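Local coordinates for methylenetetrahydrofolate--tRNA-(uracil-5-)-methyltransferase TrmFO (Thermus thermophilus, PDB 3G5S), which catalyses, with FAD as cofactor, the folate-dependent methylation of uridine 54 in tRNA to 5-methyluridine, at residues Arg198-His209 and Leu281-Met292. Numbering follows the deposited sequence.
Sequences RFHQALLEAQRH and LKWPEQKRLIQM
L281 meets 198-209 through its two methyls: CD2 lies 3.7 Å from A206 CB and as close to R208 CB, while CD1 touches CD2 of L203. Next, K282 N donates to Q207 O (3.0 Å), part of an isolated bridge between R208 and L281. K282 CG sits over the centre of the H209 imidazole, 4.0 Å from the ring centroid, and the extended chain then runs alongside Q207. The edge of the imidazole faces the five-membered ring of W283 in an offset T-shaped pair, planes at 88°, and a water joins H209 NE2 to W283 N. E285 bends at chi2 (-70°), which turns its carboxylate back to the chain leaving helix 198-205; there OE2 takes Q207 N on its anti lone pair in a nearly straight 2.9 Å bond. R288 forms a salt bridge with the same carboxylate, and a water links its NH2 to A202 O. L289 CD1 packs on A202 CB (3.6 Å) and L203 and lies over a face of the F199 ring near CE1, while the L289 carbonyl O meets the ring edge. Finally M292, a selenomethionine with an extended chain, lays CG over one face of the R198 guanidinium and SE against A202 CB (3.8 Å). The result is an antiparallel helix pair, axes 10.5 Å apart at 171°, with helix 283-290 also touching strand 301-303: a helical layer beside the antiparallel sheet.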
loop_
_atom_site.group_PDB
_atom_site.type_symbol
_atom_site.label_atom_id
_atom_site.label_comp_id
_atom_site.label_asym_id
_atom_site.label_seq_id
_atom_site.Cartn_x
_atom_site.Cartn_y
_atom_site.Cartn_z
ATOM N N ARG A 198 13.664 15.603 25.086
ATOM C CA ARG A 198 14.457 14.480 24.564
ATOM C C ARG A 198 14.000 14.112 23.153
ATOM O O ARG A 198 14.815 13.920 22.253
ATOM C CB ARG A 198 14.361 13.251 25.490
ATOM C CG ARG A 198 15.126 11.997 24.999
ATOM C CD ARG A 198 14.719 10.712 25.750
ATOM N NE ARG A 198 15.440 9.526 25.270
ATOM C CZ ARG A 198 14.972 8.281 25.334
ATOM N NH1 ARG A 198 13.774 8.045 25.853
ATOM N NH2 ARG A 198 15.692 7.272 24.865
ATOM N N PHE A 199 12.686 14.021 22.973
ATOM C CA PHE A 199 12.091 13.633 21.704
ATOM C C PHE A 199 12.388 14.673 20.619
ATOM O O PHE A 199 12.818 14.341 19.510
ATOM C CB PHE A 199 10.585 13.458 21.898
ATOM C CG PHE A 199 9.870 12.920 20.696
ATOM C CD1 PHE A 199 10.007 11.596 20.319
ATOM C CD2 PHE A 199 9.031 13.732 19.963
ATOM C CE1 PHE A 199 9.334 11.099 19.221
ATOM C CE2 PHE A 199 8.357 13.238 18.864
ATOM C CZ PHE A 199 8.507 11.918 18.495
ATOM N N HIS A 200 12.173 15.941 20.952
ATOM C CA HIS A 200 12.436 17.024 20.019
ATOM C C HIS A 200 13.904 17.048 19.598
ATOM O O HIS A 200 14.212 17.196 18.419
ATOM C CB HIS A 200 12.027 18.368 20.624
ATOM C CG HIS A 200 12.384 19.542 19.771
ATOM N ND1 HIS A 200 13.437 20.383 20.061
ATOM C CD2 HIS A 200 11.836 20.006 18.623
ATOM C CE1 HIS A 200 13.518 21.318 19.130
ATOM N NE2 HIS A 200 12.560 21.111 18.247
ATOM N N GLN A 201 14.811 16.894 20.559
ATOM C CA GLN A 201 16.235 16.848 20.243
ATOM C C GLN A 201 16.570 15.679 19.318
ATOM O O GLN A 201 17.355 15.818 18.381
ATOM C CB GLN A 201 17.067 16.758 21.526
ATOM C CG GLN A 201 17.184 18.064 22.285
ATOM C CD GLN A 201 17.857 19.147 21.463
ATOM O OE1 GLN A 201 18.882 18.910 20.823
ATOM N NE2 GLN A 201 17.279 20.340 21.470
ATOM N N ALA A 202 15.978 14.521 19.580
ATOM C CA ALA A 202 16.227 13.353 18.746
ATOM C C ALA A 202 15.747 13.578 17.310
ATOM O O ALA A 202 16.374 13.114 16.358
ATOM C CB ALA A 202 15.570 12.127 19.344
ATOM N N LEU A 203 14.635 14.290 17.153
ATOM C CA LEU A 203 14.113 14.599 15.823
ATOM C C LEU A 203 15.072 15.479 15.030
ATOM O O LEU A 203 15.195 15.336 13.814
ATOM C CB LEU A 203 12.756 15.292 15.924
ATOM C CG LEU A 203 11.540 14.389 16.117
ATOM C CD1 LEU A 203 10.311 15.236 16.401
ATOM C CD2 LEU A 203 11.318 13.506 14.890
ATOM N N LEU A 204 15.738 16.400 15.716
ATOM C CA LEU A 204 16.638 17.329 15.040
ATOM C C LEU A 204 17.745 16.592 14.290
ATOM O O LEU A 204 18.143 16.999 13.199
ATOM C CB LEU A 204 17.248 18.323 16.035
ATOM C CG LEU A 204 16.287 19.306 16.705
ATOM C CD1 LEU A 204 17.040 20.201 17.683
ATOM C CD2 LEU A 204 15.555 20.140 15.670
ATOM N N GLU A 205 18.221 15.495 14.869
ATOM C CA GLU A 205 19.406 14.817 14.357
ATOM C C GLU A 205 19.124 13.541 13.564
ATOM O O GLU A 205 20.018 13.001 12.911
ATOM C CB GLU A 205 20.356 14.493 15.510
ATOM C CG GLU A 205 20.879 15.714 16.247
ATOM C CD GLU A 205 21.746 15.346 17.436
ATOM O OE1 GLU A 205 21.695 14.176 17.873
ATOM O OE2 GLU A 205 22.477 16.227 17.936
ATOM N N ALA A 206 17.890 13.058 13.626
ATOM C CA ALA A 206 17.539 11.786 13.001
ATOM C C ALA A 206 17.809 11.770 11.496
ATOM O O ALA A 206 17.588 12.764 10.806
ATOM C CB ALA A 206 16.090 11.453 13.282
ATOM N N GLN A 207 18.278 10.631 10.992
ATOM C CA GLN A 207 18.560 10.487 9.567
ATOM C C GLN A 207 17.277 10.422 8.743
ATOM O O GLN A 207 16.332 9.708 9.087
ATOM C CB GLN A 207 19.423 9.248 9.306
ATOM C CG GLN A 207 20.850 9.367 9.817
ATOM C CD GLN A 207 21.775 8.331 9.208
ATOM O OE1 GLN A 207 21.330 7.293 8.718
ATOM N NE2 GLN A 207 23.074 8.611 9.233
ATOM N N ARG A 208 17.247 11.174 7.649
ATOM C CA ARG A 208 16.061 11.226 6.803
ATOM C C ARG A 208 16.388 10.944 5.343
ATOM O O ARG A 208 17.518 11.151 4.897
ATOM C CB ARG A 208 15.378 12.588 6.934
ATOM C CG ARG A 208 16.251 13.756 6.517
ATOM C CD ARG A 208 15.987 14.965 7.394
ATOM N NE ARG A 208 16.288 14.679 8.794
ATOM C CZ ARG A 208 15.905 15.442 9.814
ATOM N NH1 ARG A 208 15.202 16.543 9.590
ATOM N NH2 ARG A 208 16.220 15.102 11.057
ATOM N N HIS A 209 15.393 10.468 4.602
ATOM C CA HIS A 209 15.554 10.233 3.174
ATOM C C HIS A 209 15.606 11.551 2.422
ATOM O O HIS A 209 15.069 12.562 2.877
ATOM C CB HIS A 209 14.410 9.378 2.627
ATOM C CG HIS A 209 14.391 7.980 3.156
ATOM N ND1 HIS A 209 15.327 7.034 2.793
ATOM C CD2 HIS A 209 13.544 7.361 4.012
ATOM C CE1 HIS A 209 15.061 5.896 3.410
ATOM N NE2 HIS A 209 13.983 6.067 4.154
ATOM N N LEU A 281 11.646 10.379 7.501
ATOM C CA LEU A 281 12.771 9.766 8.197
ATOM C C LEU A 281 13.035 8.349 7.711
ATOM O O LEU A 281 12.117 7.642 7.298
ATOM C CB LEU A 281 12.506 9.735 9.697
ATOM C CG LEU A 281 12.575 11.081 10.424
ATOM C CD1 LEU A 281 12.217 10.910 11.887
ATOM C CD2 LEU A 281 13.953 11.719 10.277
ATOM N N LYS A 282 14.294 7.929 7.772
ATOM C CA LYS A 282 14.631 6.538 7.495
ATOM C C LYS A 282 13.915 5.658 8.505
ATOM O O LYS A 282 13.692 6.060 9.643
ATOM C CB LYS A 282 16.141 6.321 7.562
ATOM C CG LYS A 282 16.908 7.188 6.585
ATOM C CD LYS A 282 18.345 6.733 6.433
ATOM C CE LYS A 282 19.079 7.618 5.441
ATOM N NZ LYS A 282 20.371 7.022 4.999
ATOM N N TRP A 283 13.551 4.455 8.088
ATOM C CA TRP A 283 12.689 3.623 8.911
ATOM C C TRP A 283 13.306 3.237 10.271
ATOM O O TRP A 283 12.619 3.301 11.285
ATOM C CB TRP A 283 12.177 2.435 8.089
ATOM C CG TRP A 283 11.283 2.898 6.948
ATOM C CD1 TRP A 283 11.036 4.192 6.572
ATOM C CD2 TRP A 283 10.550 2.074 6.036
ATOM N NE1 TRP A 283 10.181 4.222 5.497
ATOM C CE2 TRP A 283 9.869 2.937 5.148
ATOM C CE3 TRP A 283 10.395 0.695 5.889
ATOM C CZ2 TRP A 283 9.044 2.460 4.132
ATOM C CZ3 TRP A 283 9.575 0.228 4.875
ATOM C CH2 TRP A 283 8.914 1.108 4.011
ATOM N N PRO A 284 14.602 2.873 10.310
ATOM C CA PRO A 284 15.169 2.571 11.633
ATOM C C PRO A 284 15.139 3.779 12.569
ATOM O O PRO A 284 15.010 3.620 13.784
ATOM C CB PRO A 284 16.614 2.178 11.312
ATOM C CG PRO A 284 16.547 1.649 9.905
ATOM C CD PRO A 284 15.530 2.525 9.221
ATOM N N GLU A 285 15.251 4.979 12.010
ATOM C CA GLU A 285 15.153 6.188 12.823
ATOM C C GLU A 285 13.736 6.394 13.344
ATOM O O GLU A 285 13.543 6.791 14.489
ATOM C CB GLU A 285 15.615 7.417 12.045
ATOM C CG GLU A 285 17.085 7.379 11.666
ATOM C CD GLU A 285 18.015 7.530 12.865
ATOM O OE1 GLU A 285 18.076 6.620 13.723
ATOM O OE2 GLU A 285 18.693 8.570 12.944
ATOM N N GLN A 286 12.741 6.125 12.505
ATOM C CA GLN A 286 11.360 6.202 12.952
ATOM C C GLN A 286 11.126 5.267 14.129
ATOM O O GLN A 286 10.495 5.644 15.109
ATOM C CB GLN A 286 10.403 5.843 11.821
ATOM C CG GLN A 286 10.349 6.862 10.698
ATOM C CD GLN A 286 9.268 6.544 9.682
ATOM O OE1 GLN A 286 8.163 6.143 10.043
ATOM N NE2 GLN A 286 9.583 6.726 8.408
ATOM N N LYS A 287 11.616 4.039 14.029
ATOM C CA LYS A 287 11.431 3.094 15.121
ATOM C C LYS A 287 12.062 3.600 16.420
ATOM O O LYS A 287 11.445 3.554 17.485
ATOM C CB LYS A 287 11.992 1.721 14.751
ATOM C CG LYS A 287 11.815 0.685 15.840
ATOM C CD LYS A 287 12.332 -0.669 15.395
ATOM C CE LYS A 287 12.142 -1.712 16.481
ATOM N NZ LYS A 287 12.624 -3.048 16.037
ATOM N N ARG A 288 13.291 4.089 16.331
ATOM C CA ARG A 288 13.987 4.595 17.510
ATOM C C ARG A 288 13.219 5.746 18.156
ATOM O O ARG A 288 13.072 5.813 19.380
ATOM C CB ARG A 288 15.400 5.037 17.131
ATOM C CG ARG A 288 16.241 5.461 18.311
ATOM C CD ARG A 288 17.696 5.619 17.907
ATOM N NE ARG A 288 17.868 6.604 16.846
ATOM C CZ ARG A 288 18.030 7.907 17.052
ATOM N NH1 ARG A 288 18.046 8.392 18.287
ATOM N NH2 ARG A 288 18.178 8.724 16.017
ATOM N N LEU A 289 12.724 6.651 17.320
ATOM C CA LEU A 289 11.989 7.814 17.798
ATOM C C LEU A 289 10.640 7.422 18.396
ATOM O O LEU A 289 10.268 7.879 19.477
ATOM C CB LEU A 289 11.800 8.817 16.660
ATOM C CG LEU A 289 12.937 9.821 16.436
ATOM C CD1 LEU A 289 12.740 11.029 17.333
ATOM C CD2 LEU A 289 14.305 9.194 16.694
ATOM N N ILE A 290 9.908 6.566 17.691
ATOM C CA ILE A 290 8.595 6.148 18.157
ATOM C C ILE A 290 8.688 5.505 19.537
ATOM O O ILE A 290 7.835 5.720 20.395
ATOM C CB ILE A 290 7.915 5.183 17.154
ATOM C CG1 ILE A 290 7.468 5.944 15.903
ATOM C CG2 ILE A 290 6.735 4.477 17.803
ATOM C CD1 ILE A 290 7.209 5.055 14.714
ATOM N N GLN A 291 9.741 4.735 19.766
ATOM C CA GLN A 291 9.831 4.014 21.023
ATOM C C GLN A 291 10.251 4.903 22.201
ATOM O O GLN A 291 10.337 4.435 23.332
ATOM C CB GLN A 291 10.676 2.748 20.858
ATOM C CG GLN A 291 10.001 1.747 19.901
ATOM C CD GLN A 291 10.677 0.391 19.858
ATOM O OE1 GLN A 291 11.869 0.271 20.144
ATOM N NE2 GLN A 291 9.919 -0.640 19.489
HETATM N N MSE A 292 10.471 6.191 21.929
HETATM C CA MSE A 292 10.665 7.192 22.977
HETATM C C MSE A 292 9.345 7.761 23.493
HETATM O O MSE A 292 9.329 8.496 24.472
HETATM C CB MSE A 292 11.524 8.348 22.467
HETATM C CG MSE A 292 12.926 7.956 22.072
HETATM SE SE MSE A 292 13.940 9.496 21.482
HETATM C CE MSE A 292 15.607 8.578 21.072
HETATM O O HOH W 1 18.545 11.375 16.705
HETATM O O HOH W 2 14.521 3.596 5.514
#